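Local atomic coordinates of glutathione S-transferase enzyme with thioredoxin-like domain (Xenorhabdus nematophila, PDB entry 4L8E), a protein that binds two glutathione molecules per subunit and probably works as a glutathione transferase, joining the thiol of glutathione to electrophilic substrates. Residues A[142-146]-A[201-205]; A[175-181]-A[213-219]; A[130-136]-A[192-197]; A[168-172]-A[210-214]. All coordinates share one frame; numbering follows the deposited sequence.

Contact 1 (A[142-146]-A[201-205]); sequences NHHFN and EHQKI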
# COMPACT_ATOMS: atom_id res chain seq x y z
N ASN A 142 6.87 -6.41 13.09
CA ASN A 142 8.15 -6.65 13.74
C ASN A 142 8.28 -5.73 14.94
O ASN A 142 8.57 -6.18 16.06
CB ASN A 142 9.28 -6.51 12.71
CG ASN A 142 10.66 -6.59 13.31
OD1 ASN A 142 10.93 -6.05 14.39
ND2 ASN A 142 11.56 -7.26 12.61
N HIS A 143 8.03 -4.43 14.75
CA HIS A 143 8.10 -3.49 15.88
C HIS A 143 7.15 -3.93 16.99
O HIS A 143 7.50 -3.91 18.18
CB HIS A 143 7.72 -2.07 15.43
CG HIS A 143 8.76 -1.39 14.60
ND1 HIS A 143 8.72 -0.04 14.31
CD2 HIS A 143 9.89 -1.87 14.02
CE1 HIS A 143 9.77 0.28 13.57
NE2 HIS A 143 10.49 -0.80 13.38
N HIS A 144 5.93 -4.30 16.61
CA HIS A 144 4.92 -4.63 17.60
C HIS A 144 5.35 -5.81 18.44
O HIS A 144 5.27 -5.76 19.67
CB HIS A 144 3.54 -4.93 16.98
CG HIS A 144 2.52 -5.36 18.00
ND1 HIS A 144 1.93 -4.46 18.86
CD2 HIS A 144 2.04 -6.58 18.34
CE1 HIS A 144 1.11 -5.10 19.67
NE2 HIS A 144 1.17 -6.39 19.38
N PHE A 145 5.81 -6.89 17.79
CA PHE A 145 6.10 -8.08 18.58
C PHE A 145 7.41 -7.98 19.37
O PHE A 145 7.67 -8.78 20.27
CB PHE A 145 6.00 -9.34 17.72
CG PHE A 145 4.58 -9.74 17.43
CD1 PHE A 145 3.81 -10.37 18.40
CD2 PHE A 145 4.00 -9.44 16.20
CE1 PHE A 145 2.48 -10.71 18.15
CE2 PHE A 145 2.69 -9.78 15.93
CZ PHE A 145 1.93 -10.42 16.91
N ASN A 146 8.21 -6.96 19.08
CA ASN A 146 9.37 -6.68 19.91
C ASN A 146 8.99 -6.05 21.26
O ASN A 146 9.86 -5.83 22.10
CB ASN A 146 10.41 -5.83 19.15
CG ASN A 146 11.28 -6.69 18.23
OD1 ASN A 146 11.58 -7.84 18.54
ND2 ASN A 146 11.70 -6.12 17.10
N GLU A 201 17.88 -1.08 13.34
CA GLU A 201 18.36 -1.59 14.61
C GLU A 201 17.19 -2.06 15.51
O GLU A 201 17.30 -3.06 16.23
CB GLU A 201 19.23 -0.53 15.31
CG GLU A 201 19.96 -1.06 16.53
CD GLU A 201 21.19 -0.25 16.93
OE1 GLU A 201 21.61 0.66 16.17
OE2 GLU A 201 21.75 -0.54 18.00
N HIS A 202 16.10 -1.30 15.48
CA HIS A 202 14.91 -1.62 16.26
C HIS A 202 14.27 -2.91 15.75
O HIS A 202 13.59 -3.60 16.50
CB HIS A 202 13.89 -0.50 16.15
CG HIS A 202 12.79 -0.59 17.16
ND1 HIS A 202 12.75 0.21 18.28
CD2 HIS A 202 11.72 -1.41 17.23
CE1 HIS A 202 11.68 -0.11 19.00
NE2 HIS A 202 11.04 -1.08 18.38
N GLN A 203 14.47 -3.18 14.47
CA GLN A 203 13.92 -4.36 13.82
C GLN A 203 14.84 -5.55 13.99
O GLN A 203 14.56 -6.64 13.50
CB GLN A 203 13.71 -4.08 12.33
CG GLN A 203 12.64 -3.04 12.03
CD GLN A 203 12.94 -2.19 10.83
OE1 GLN A 203 13.76 -2.55 9.99
NE2 GLN A 203 12.28 -1.04 10.73
N LYS A 204 15.95 -5.34 14.70
CA LYS A 204 16.95 -6.37 14.93
C LYS A 204 17.54 -6.90 13.62
O LYS A 204 17.96 -8.07 13.53
CB LYS A 204 16.37 -7.52 15.75
CG LYS A 204 15.86 -7.10 17.11
CD LYS A 204 15.22 -8.28 17.82
CE LYS A 204 15.35 -8.17 19.32
NZ LYS A 204 14.55 -7.05 19.87
N ILE A 205 17.59 -6.03 12.62
CA ILE A 205 18.20 -6.34 11.34
C ILE A 205 19.71 -6.07 11.35
O ILE A 205 20.16 -5.00 11.77
CB ILE A 205 17.52 -5.54 10.22
CG1 ILE A 205 16.17 -6.16 9.84
CG2 ILE A 205 18.41 -5.40 8.99
CD1 ILE A 205 16.29 -7.50 9.12
O HOH W 1 8.80 -2.15 19.57
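Asn142 and Gln203 bring the two backbones together, their CA atoms 6.2 Å apart, where the last turn of helix 118-145 meets a type I beta turn running from Glu201 to Lys204. Both elements belong to the helical C-terminal half of the glutathione S-transferase fold, and the pair illustrates how polar side chains fasten a turn to a helix end. Asn142 reaches across because its CG stands anti to the backbone N (chi1 174°), and its ND2 donates to Gln203 O at 3.2 Å while also bonding Ser164 OG. Gln203 answers with its own amide: NE2 gives a fairly straight bond (160°) to His143 NE2 at 3.2 Å, the amide nearly coplanar with the imidazole but its nitrogen tilted somewhat out of the ring plane. That amide has further partners in Trp196 O, bonded to NE2, and Tyr168 OH, bonded to OE1, so its rotation is fixed from both ends. His143 belongs to a glutathione pocket, and one face of its ring receives the edge of His202 in an edge-to-face pair, the planes inclined at 56°; His202 CD2 lies 3.7 Å from His143 CD2. Farther out, Lys204 NZ makes a weak bond of 3.3 Å to Asn146 OD1. A water bridges the two histidines, donating to His143 O at 2.6 Å and lying 2.8 Å from His202 NE2, in the plane of that ring.

Contact 2 (A[175-181]-A[213-219]); sequences LEKTPYL and VKKWLEK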
# COMPACT_ATOMS: atom_id res chain seq x y z
N LEU A 175 18.78 -2.19 -4.95
CA LEU A 175 19.73 -1.09 -4.79
C LEU A 175 21.13 -1.47 -5.29
O LEU A 175 22.02 -0.61 -5.45
CB LEU A 175 19.74 -0.60 -3.33
CG LEU A 175 18.44 0.10 -2.88
CD1 LEU A 175 18.48 0.32 -1.38
CD2 LEU A 175 18.26 1.41 -3.62
N GLU A 176 21.36 -2.77 -5.53
CA GLU A 176 22.56 -3.21 -6.25
C GLU A 176 22.49 -2.86 -7.72
O GLU A 176 23.52 -2.80 -8.40
CB GLU A 176 22.73 -4.73 -6.13
CG GLU A 176 23.19 -5.18 -4.77
CD GLU A 176 23.25 -6.70 -4.66
OE1 GLU A 176 23.88 -7.20 -3.71
OE2 GLU A 176 22.66 -7.39 -5.53
N LYS A 177 21.29 -2.65 -8.24
CA LYS A 177 21.10 -2.50 -9.67
C LYS A 177 20.99 -1.04 -10.06
O LYS A 177 21.46 -0.64 -11.12
CB LYS A 177 19.82 -3.19 -10.12
CG LYS A 177 19.84 -4.68 -9.92
CD LYS A 177 18.56 -5.31 -10.44
CE LYS A 177 18.53 -6.78 -10.11
NZ LYS A 177 17.53 -7.46 -10.95
N THR A 178 20.34 -0.26 -9.21
CA THR A 178 20.08 1.15 -9.46
C THR A 178 20.45 1.98 -8.24
O THR A 178 20.29 1.53 -7.11
CB THR A 178 18.56 1.39 -9.80
OG1 THR A 178 17.72 0.88 -8.76
CG2 THR A 178 18.16 0.73 -11.11
N PRO A 179 20.89 3.23 -8.45
CA PRO A 179 21.34 4.03 -7.30
C PRO A 179 20.24 4.38 -6.31
O PRO A 179 20.50 4.44 -5.11
CB PRO A 179 21.94 5.28 -7.95
CG PRO A 179 21.48 5.29 -9.35
CD PRO A 179 21.24 3.86 -9.73
N TYR A 180 19.02 4.60 -6.80
CA TYR A 180 17.85 4.82 -5.95
C TYR A 180 16.84 3.71 -6.24
O TYR A 180 17.06 2.90 -7.14
CB TYR A 180 17.29 6.21 -6.21
CG TYR A 180 18.23 7.28 -5.73
CD1 TYR A 180 18.27 7.66 -4.40
CD2 TYR A 180 19.14 7.87 -6.61
CE1 TYR A 180 19.16 8.63 -3.97
CE2 TYR A 180 20.03 8.83 -6.18
CZ TYR A 180 20.01 9.21 -4.86
OH TYR A 180 20.91 10.15 -4.43
N LEU A 181 15.78 3.62 -5.44
CA LEU A 181 14.86 2.52 -5.52
C LEU A 181 14.03 2.64 -6.79
O LEU A 181 13.24 3.57 -6.94
CB LEU A 181 13.95 2.48 -4.28
CG LEU A 181 13.18 1.19 -4.10
CD1 LEU A 181 14.07 -0.04 -4.17
CD2 LEU A 181 12.39 1.25 -2.77
N VAL A 213 21.88 -1.49 0.91
CA VAL A 213 20.95 -0.73 1.75
C VAL A 213 21.73 0.21 2.68
O VAL A 213 21.35 1.38 2.85
CB VAL A 213 20.04 -1.66 2.61
CG1 VAL A 213 19.08 -0.83 3.48
CG2 VAL A 213 19.21 -2.60 1.72
N LYS A 214 22.80 -0.30 3.27
CA LYS A 214 23.65 0.51 4.15
C LYS A 214 24.18 1.75 3.42
O LYS A 214 24.12 2.87 3.94
CB LYS A 214 24.81 -0.32 4.71
CG LYS A 214 25.66 0.45 5.69
CD LYS A 214 26.79 -0.38 6.28
CE LYS A 214 27.64 0.46 7.25
NZ LYS A 214 28.57 -0.41 7.99
N LYS A 215 24.72 1.57 2.22
CA LYS A 215 25.23 2.73 1.48
C LYS A 215 24.13 3.72 1.11
O LYS A 215 24.33 4.93 1.17
CB LYS A 215 26.03 2.32 0.23
CG LYS A 215 27.32 1.57 0.54
CD LYS A 215 28.19 1.49 -0.70
CE LYS A 215 29.48 0.70 -0.45
NZ LYS A 215 29.23 -0.74 -0.08
N TRP A 216 22.95 3.21 0.74
CA TRP A 216 21.82 4.05 0.37
C TRP A 216 21.31 4.83 1.60
O TRP A 216 21.01 6.02 1.50
CB TRP A 216 20.76 3.16 -0.29
CG TRP A 216 19.42 3.72 -0.54
CD1 TRP A 216 18.97 4.32 -1.68
CD2 TRP A 216 18.30 3.66 0.35
NE1 TRP A 216 17.65 4.65 -1.55
CE2 TRP A 216 17.21 4.25 -0.31
CE3 TRP A 216 18.11 3.16 1.64
CZ2 TRP A 216 15.96 4.39 0.29
CZ3 TRP A 216 16.86 3.29 2.23
CH2 TRP A 216 15.81 3.89 1.55
N LEU A 217 21.28 4.19 2.77
CA LEU A 217 20.89 4.89 4.00
C LEU A 217 21.85 6.04 4.27
O LEU A 217 21.43 7.16 4.54
CB LEU A 217 20.90 3.94 5.19
CG LEU A 217 19.65 3.08 5.40
CD1 LEU A 217 19.93 2.02 6.49
CD2 LEU A 217 18.41 3.89 5.76
N GLU A 218 23.14 5.75 4.19
CA GLU A 218 24.20 6.72 4.41
C GLU A 218 24.06 7.91 3.45
O GLU A 218 24.28 9.06 3.83
CB GLU A 218 25.56 6.04 4.30
CG GLU A 218 25.92 5.21 5.55
CD GLU A 218 27.06 4.19 5.37
OE1 GLU A 218 27.59 3.98 4.25
OE2 GLU A 218 27.41 3.58 6.40
N LYS A 219 23.73 7.62 2.20
CA LYS A 219 23.57 8.63 1.17
C LYS A 219 22.39 9.57 1.49
O LYS A 219 22.48 10.79 1.38
CB LYS A 219 23.32 7.91 -0.16
CG LYS A 219 23.16 8.75 -1.39
CD LYS A 219 23.37 7.89 -2.65
CE LYS A 219 22.27 6.85 -2.88
NZ LYS A 219 22.60 6.00 -4.06
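Leu175 and Trp216 form the tight part of this contact. Both methyls of the leucine lie against the indole: CD1 sits over the five-membered ring, 3.9 Å from its centroid and 22° off the normal, in a CH-pi contact, while Leu175 CD2 touches Trp216 CD1 at 3.6 Å. The same CD1 also reaches Val213 CG2 at 4.3 Å, one turn earlier on the helix. Trp216 is turned inward with CG anti to its backbone N (chi1 169°), which delivers NE1 to Asp190 OD1, an acceptor that Leu181 N uses as well. In this way the connection between helices 154-175 and 188-197 is joined to helix 211-221 in the C-terminal helical domain of the glutathione S-transferase fold, where Asp190, in the first turn of helix 188-197, is probably the aspartate of the family's N-capping box. The outer side is looser and polar. Lys219 bends at chi3 and stretches over the loop, its NZ donating to Pro179 O at 2.8 Å from well above the carbonyl plane (42°). Its ammonium also stands over one face of Tyr180 in a cation-pi contact, NZ lying 4.3 Å from the ring centroid, while Lys219 CE rests 3.7 Å from Tyr180 CE1.

Contact 3 (A[130-136]-A[192-197]); sequences WQVAGFG and AVYPWA. With GSH (glutathione), chain B.
A glutathione site borders the buried seam between helices 118-145 and 188-197 of the transferase fold, where Gly136 and Trp196 meet. The short segments run nearly parallel, at 17°, with axes 10.0 Å apart. Gly136 lays its CA over the indole of Trp196, 3.9 Å from the centroid of the five-membered ring and 13° off its normal, a CH-pi contact of backbone on aromatic face. Trp196 CZ2 lies 3.4 Å from glutathione O31, which approaches obliquely. Gln131 bends at chi2 (-76°), which brings its NE2 to 3.3 Å from Trp196 CD1, while its OE1 is bonded to Lys41 NZ. Phe135 CE2 packs obliquely, 3.7 Å from Val193 CG1 and 3.6 Å from Trp196 CB, with Ala197 N at the ring edge. Helix 188-197 is kinked at Pro195, and Trp196 N bonds only weakly to Val193 O; the bypassed Ala192 O is buried with no polar partner, 3.4 Å from Gln131 CD. The two segments thus meet through van der Waals contact, with no hydrogen bond between them. The indole N-H is held by Asn38, whose OD1 accepts from Trp196 NE1 and whose ND2 binds this glutathione. This chemistry implies that the contact offers glutathione a largely apolar surface, while Asn38 and Arg159 of the second subunit supply hydrogen bonds.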
# COMPACT_ATOMS: atom_id res chain seq x y z
N TRP A 130 5.13 -1.06 -3.11
CA TRP A 130 5.81 -2.15 -2.40
C TRP A 130 6.09 -1.73 -0.95
O TRP A 130 5.88 -2.52 -0.01
CB TRP A 130 7.12 -2.53 -3.07
CG TRP A 130 8.00 -3.46 -2.30
CD1 TRP A 130 7.91 -4.82 -2.25
CD2 TRP A 130 9.08 -3.10 -1.45
NE1 TRP A 130 8.89 -5.33 -1.44
CE2 TRP A 130 9.64 -4.29 -0.95
CE3 TRP A 130 9.67 -1.89 -1.10
CZ2 TRP A 130 10.74 -4.31 -0.09
CZ3 TRP A 130 10.77 -1.91 -0.24
CH2 TRP A 130 11.29 -3.10 0.25
N GLN A 131 6.49 -0.48 -0.78
CA GLN A 131 6.74 0.05 0.58
C GLN A 131 5.47 0.08 1.41
O GLN A 131 5.47 -0.40 2.56
CB GLN A 131 7.36 1.45 0.55
CG GLN A 131 7.84 1.93 1.90
CD GLN A 131 6.73 2.38 2.81
OE1 GLN A 131 5.84 3.11 2.40
NE2 GLN A 131 6.78 1.95 4.10
N VAL A 132 4.38 0.66 0.88
CA VAL A 132 3.20 0.86 1.72
C VAL A 132 2.47 -0.45 2.00
O VAL A 132 1.79 -0.57 3.01
CB VAL A 132 2.23 1.91 1.15
CG1 VAL A 132 2.92 3.29 1.03
CG2 VAL A 132 1.66 1.48 -0.16
N ALA A 133 2.64 -1.43 1.11
CA ALA A 133 1.92 -2.70 1.20
C ALA A 133 2.69 -3.80 1.90
O ALA A 133 2.09 -4.77 2.41
CB ALA A 133 1.48 -3.17 -0.21
N GLY A 134 4.01 -3.70 1.89
CA GLY A 134 4.85 -4.76 2.44
C GLY A 134 5.88 -4.27 3.44
O GLY A 134 5.89 -4.72 4.59
N PHE A 135 6.75 -3.34 3.04
CA PHE A 135 7.86 -2.94 3.90
C PHE A 135 7.35 -2.33 5.23
O PHE A 135 7.71 -2.75 6.34
CB PHE A 135 8.77 -1.98 3.11
CG PHE A 135 10.17 -1.82 3.69
CD1 PHE A 135 11.05 -2.89 3.66
CD2 PHE A 135 10.60 -0.61 4.23
CE1 PHE A 135 12.33 -2.77 4.15
CE2 PHE A 135 11.90 -0.48 4.72
CZ PHE A 135 12.76 -1.57 4.68
N GLY A 136 6.50 -1.33 5.12
CA GLY A 136 5.91 -0.71 6.29
C GLY A 136 5.05 -1.66 7.12
O GLY A 136 5.22 -1.79 8.35
N ALA A 192 9.54 7.15 0.90
CA ALA A 192 8.65 6.25 1.61
C ALA A 192 9.42 5.18 2.41
O ALA A 192 9.03 4.83 3.54
CB ALA A 192 7.67 5.59 0.65
N VAL A 193 10.49 4.67 1.83
CA VAL A 193 11.26 3.57 2.43
C VAL A 193 12.20 4.05 3.53
O VAL A 193 12.35 3.40 4.58
CB VAL A 193 12.04 2.81 1.36
CG1 VAL A 193 12.95 1.73 1.97
CG2 VAL A 193 11.06 2.11 0.39
N TYR A 194 12.81 5.20 3.34
CA TYR A 194 13.86 5.61 4.26
C TYR A 194 13.49 5.62 5.75
O TYR A 194 14.23 5.13 6.57
CB TYR A 194 14.47 6.96 3.84
CG TYR A 194 15.52 7.46 4.79
CD1 TYR A 194 16.84 7.03 4.70
CD2 TYR A 194 15.20 8.35 5.80
CE1 TYR A 194 17.82 7.47 5.57
CE2 TYR A 194 16.17 8.80 6.68
CZ TYR A 194 17.47 8.37 6.57
OH TYR A 194 18.41 8.84 7.44
N PRO A 195 12.34 6.21 6.12
CA PRO A 195 12.06 6.29 7.56
C PRO A 195 11.88 4.93 8.22
O PRO A 195 12.12 4.84 9.44
CB PRO A 195 10.76 7.10 7.60
CG PRO A 195 10.78 7.89 6.32
CD PRO A 195 11.38 6.97 5.32
N TRP A 196 11.52 3.93 7.43
CA TRP A 196 11.41 2.56 7.92
C TRP A 196 12.76 1.86 7.96
O TRP A 196 13.11 1.22 8.94
CB TRP A 196 10.40 1.78 7.07
CG TRP A 196 8.98 2.06 7.50
CD1 TRP A 196 8.08 2.94 6.94
CD2 TRP A 196 8.32 1.50 8.64
NE1 TRP A 196 6.90 2.93 7.65
CE2 TRP A 196 7.03 2.05 8.70
CE3 TRP A 196 8.71 0.58 9.63
CZ2 TRP A 196 6.13 1.72 9.70
CZ3 TRP A 196 7.82 0.27 10.61
CH2 TRP A 196 6.53 0.81 10.63
N ALA A 197 13.53 2.00 6.88
CA ALA A 197 14.86 1.39 6.84
C ALA A 197 15.82 1.97 7.88
O ALA A 197 16.70 1.27 8.37
CB ALA A 197 15.45 1.52 5.45
N1 GSH B . -2.30 0.22 16.55
CA1 GSH B . -0.97 0.11 16.08
C1 GSH B . -0.45 -1.27 16.37
O11 GSH B . -0.94 -1.94 17.34
O12 GSH B . 0.49 -1.75 15.67
CB1 GSH B . -0.13 1.11 16.79
CG1 GSH B . 1.33 1.07 16.38
CD1 GSH B . 1.54 1.74 15.03
OE1 GSH B . 0.77 2.58 14.62
N2 GSH B . 2.69 1.34 14.25
CA2 GSH B . 2.97 1.93 12.98
C2 GSH B . 2.90 0.82 11.94
O2 GSH B . 3.23 -0.35 12.17
CB2 GSH B . 4.32 2.54 12.94
SG2 GSH B . 4.40 3.98 14.03
N3 GSH B . 2.40 1.14 10.65
CA3 GSH B . 2.33 0.09 9.66
C3 GSH B . 2.47 0.67 8.31
O31 GSH B . 3.12 1.73 8.16
O32 GSH B . 1.91 0.07 7.34

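Contact 4 (A[168-172]-A[210-214]); sequences YKVLN and YPAVK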
# COMPACT_ATOMS: atom_id res chain seq x y z
N TYR A 168 14.37 -6.80 3.40
CA TYR A 168 15.66 -6.13 3.26
C TYR A 168 16.46 -6.73 2.10
O TYR A 168 17.19 -6.03 1.41
CB TYR A 168 16.45 -6.14 4.58
CG TYR A 168 16.11 -4.96 5.48
CD1 TYR A 168 15.03 -5.01 6.36
CD2 TYR A 168 16.85 -3.78 5.43
CE1 TYR A 168 14.70 -3.95 7.16
CE2 TYR A 168 16.53 -2.71 6.24
CZ TYR A 168 15.46 -2.79 7.10
OH TYR A 168 15.17 -1.71 7.88
N LYS A 169 16.30 -8.02 1.89
CA LYS A 169 16.99 -8.69 0.78
C LYS A 169 16.45 -8.20 -0.57
O LYS A 169 17.23 -7.91 -1.48
CB LYS A 169 16.85 -10.20 0.90
CG LYS A 169 17.49 -10.95 -0.25
CD LYS A 169 17.23 -12.46 -0.12
CE LYS A 169 18.11 -13.25 -1.07
NZ LYS A 169 17.68 -14.68 -1.15
N VAL A 170 15.14 -8.06 -0.67
CA VAL A 170 14.52 -7.50 -1.88
C VAL A 170 15.05 -6.08 -2.11
O VAL A 170 15.42 -5.71 -3.23
CB VAL A 170 12.98 -7.52 -1.76
CG1 VAL A 170 12.32 -6.65 -2.84
CG2 VAL A 170 12.45 -8.97 -1.85
N LEU A 171 15.03 -5.28 -1.05
CA LEU A 171 15.50 -3.91 -1.15
C LEU A 171 16.97 -3.86 -1.59
O LEU A 171 17.35 -3.11 -2.51
CB LEU A 171 15.30 -3.21 0.20
CG LEU A 171 15.71 -1.74 0.31
CD1 LEU A 171 14.88 -0.92 -0.64
CD2 LEU A 171 15.60 -1.26 1.73
N ASN A 172 17.80 -4.67 -0.96
CA ASN A 172 19.22 -4.67 -1.27
C ASN A 172 19.47 -5.09 -2.72
O ASN A 172 20.32 -4.54 -3.41
CB ASN A 172 19.95 -5.64 -0.35
CG ASN A 172 21.44 -5.49 -0.43
OD1 ASN A 172 22.01 -4.56 0.14
ND2 ASN A 172 22.09 -6.45 -1.10
N TYR A 210 23.20 -6.43 4.25
CA TYR A 210 22.57 -5.68 3.16
C TYR A 210 23.41 -4.43 2.84
O TYR A 210 22.98 -3.30 3.10
CB TYR A 210 21.13 -5.32 3.53
CG TYR A 210 20.37 -6.50 4.10
CD1 TYR A 210 19.89 -7.51 3.27
CD2 TYR A 210 20.20 -6.64 5.48
CE1 TYR A 210 19.25 -8.61 3.79
CE2 TYR A 210 19.53 -7.74 6.00
CZ TYR A 210 19.08 -8.72 5.16
OH TYR A 210 18.42 -9.82 5.67
N PRO A 211 24.58 -4.62 2.23
CA PRO A 211 25.54 -3.52 2.06
C PRO A 211 25.03 -2.41 1.15
O PRO A 211 25.38 -1.24 1.39
CB PRO A 211 26.78 -4.20 1.48
CG PRO A 211 26.35 -5.54 1.03
CD PRO A 211 25.11 -5.92 1.76
N ALA A 212 24.22 -2.74 0.14
CA ALA A 212 23.66 -1.71 -0.72
C ALA A 212 22.66 -0.86 0.03
O ALA A 212 22.57 0.34 -0.20
CB ALA A 212 23.02 -2.31 -1.96
N VAL A 213 21.88 -1.49 0.91
CA VAL A 213 20.95 -0.73 1.75
C VAL A 213 21.73 0.21 2.68
O VAL A 213 21.35 1.38 2.85
CB VAL A 213 20.04 -1.66 2.61
CG1 VAL A 213 19.08 -0.83 3.48
CG2 VAL A 213 19.21 -2.60 1.72
N LYS A 214 22.80 -0.30 3.27
CA LYS A 214 23.65 0.51 4.15
C LYS A 214 24.18 1.75 3.42
O LYS A 214 24.12 2.87 3.94
CB LYS A 214 24.81 -0.32 4.71
CG LYS A 214 25.66 0.45 5.69
CD LYS A 214 26.79 -0.38 6.28
CE LYS A 214 27.64 0.46 7.25
NZ LYS A 214 28.57 -0.41 7.99
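Asn172 has the most surface buried here, with Tyr210 and Val213 close behind, and the three mesh helix 154-175 with the start of helix 211-221. With its CG anti to the backbone N (chi1 -169°), Asn172 extends its amide to the first turn of the other helix. There OD1 accepts from Val213 N at 3.2 Å and 152°, and takes a weak, strongly bent bond from Ala212 N at 2.9 Å. One carbonyl oxygen thus serves two amides of a turn that has no preceding helical carbonyls to use, and the partial positive charge of the helix start would probably polarise it further. Tyr210, at the N-cap position, presents its ring face to helix 154-175: Tyr168 CB stands almost directly above the ring centre in a CH-pi contact, 3.6 Å from the centroid, and the edge of the Tyr210 ring faces Asn172 CB. Val213 fills the inner side with both branches. Its CG2 rests 3.6 Å from Asn172 CA, and its CG1 is 3.9 Å from Leu171 CD2. Tyr168 CD2, at the ring edge, is 4.2 Å from Val213 CG1. A helix start held by a side chain from another helix here joins two helices of the C-terminal helical bundle of the glutathione S-transferase fold.

Contact 3 is the core of the set, about 5 Å from the chain centre and wholly buried, whereas contacts 1, 2 and 4 lie 16 to 17 Å out. Its chemistry is correspondingly mostly apolar; contacts 1 and 2 are partly buried and end in lysines towards the surface, and contact 4 combines a buried polar bond with packing. Contacts 1 and 3 share helix 118-145, and both contribute to glutathione pockets, His143 packing on Trp196. Contacts 2 and 4 share Val213 and approach helix 211-221 from the end of helix 154-175 and the loop that follows it. Val193 links contact 3 to Leu181 and Trp216 of contact 2, and Tyr168 of contact 4 reaches both Gln203 of contact 1 and Phe135 of contact 3.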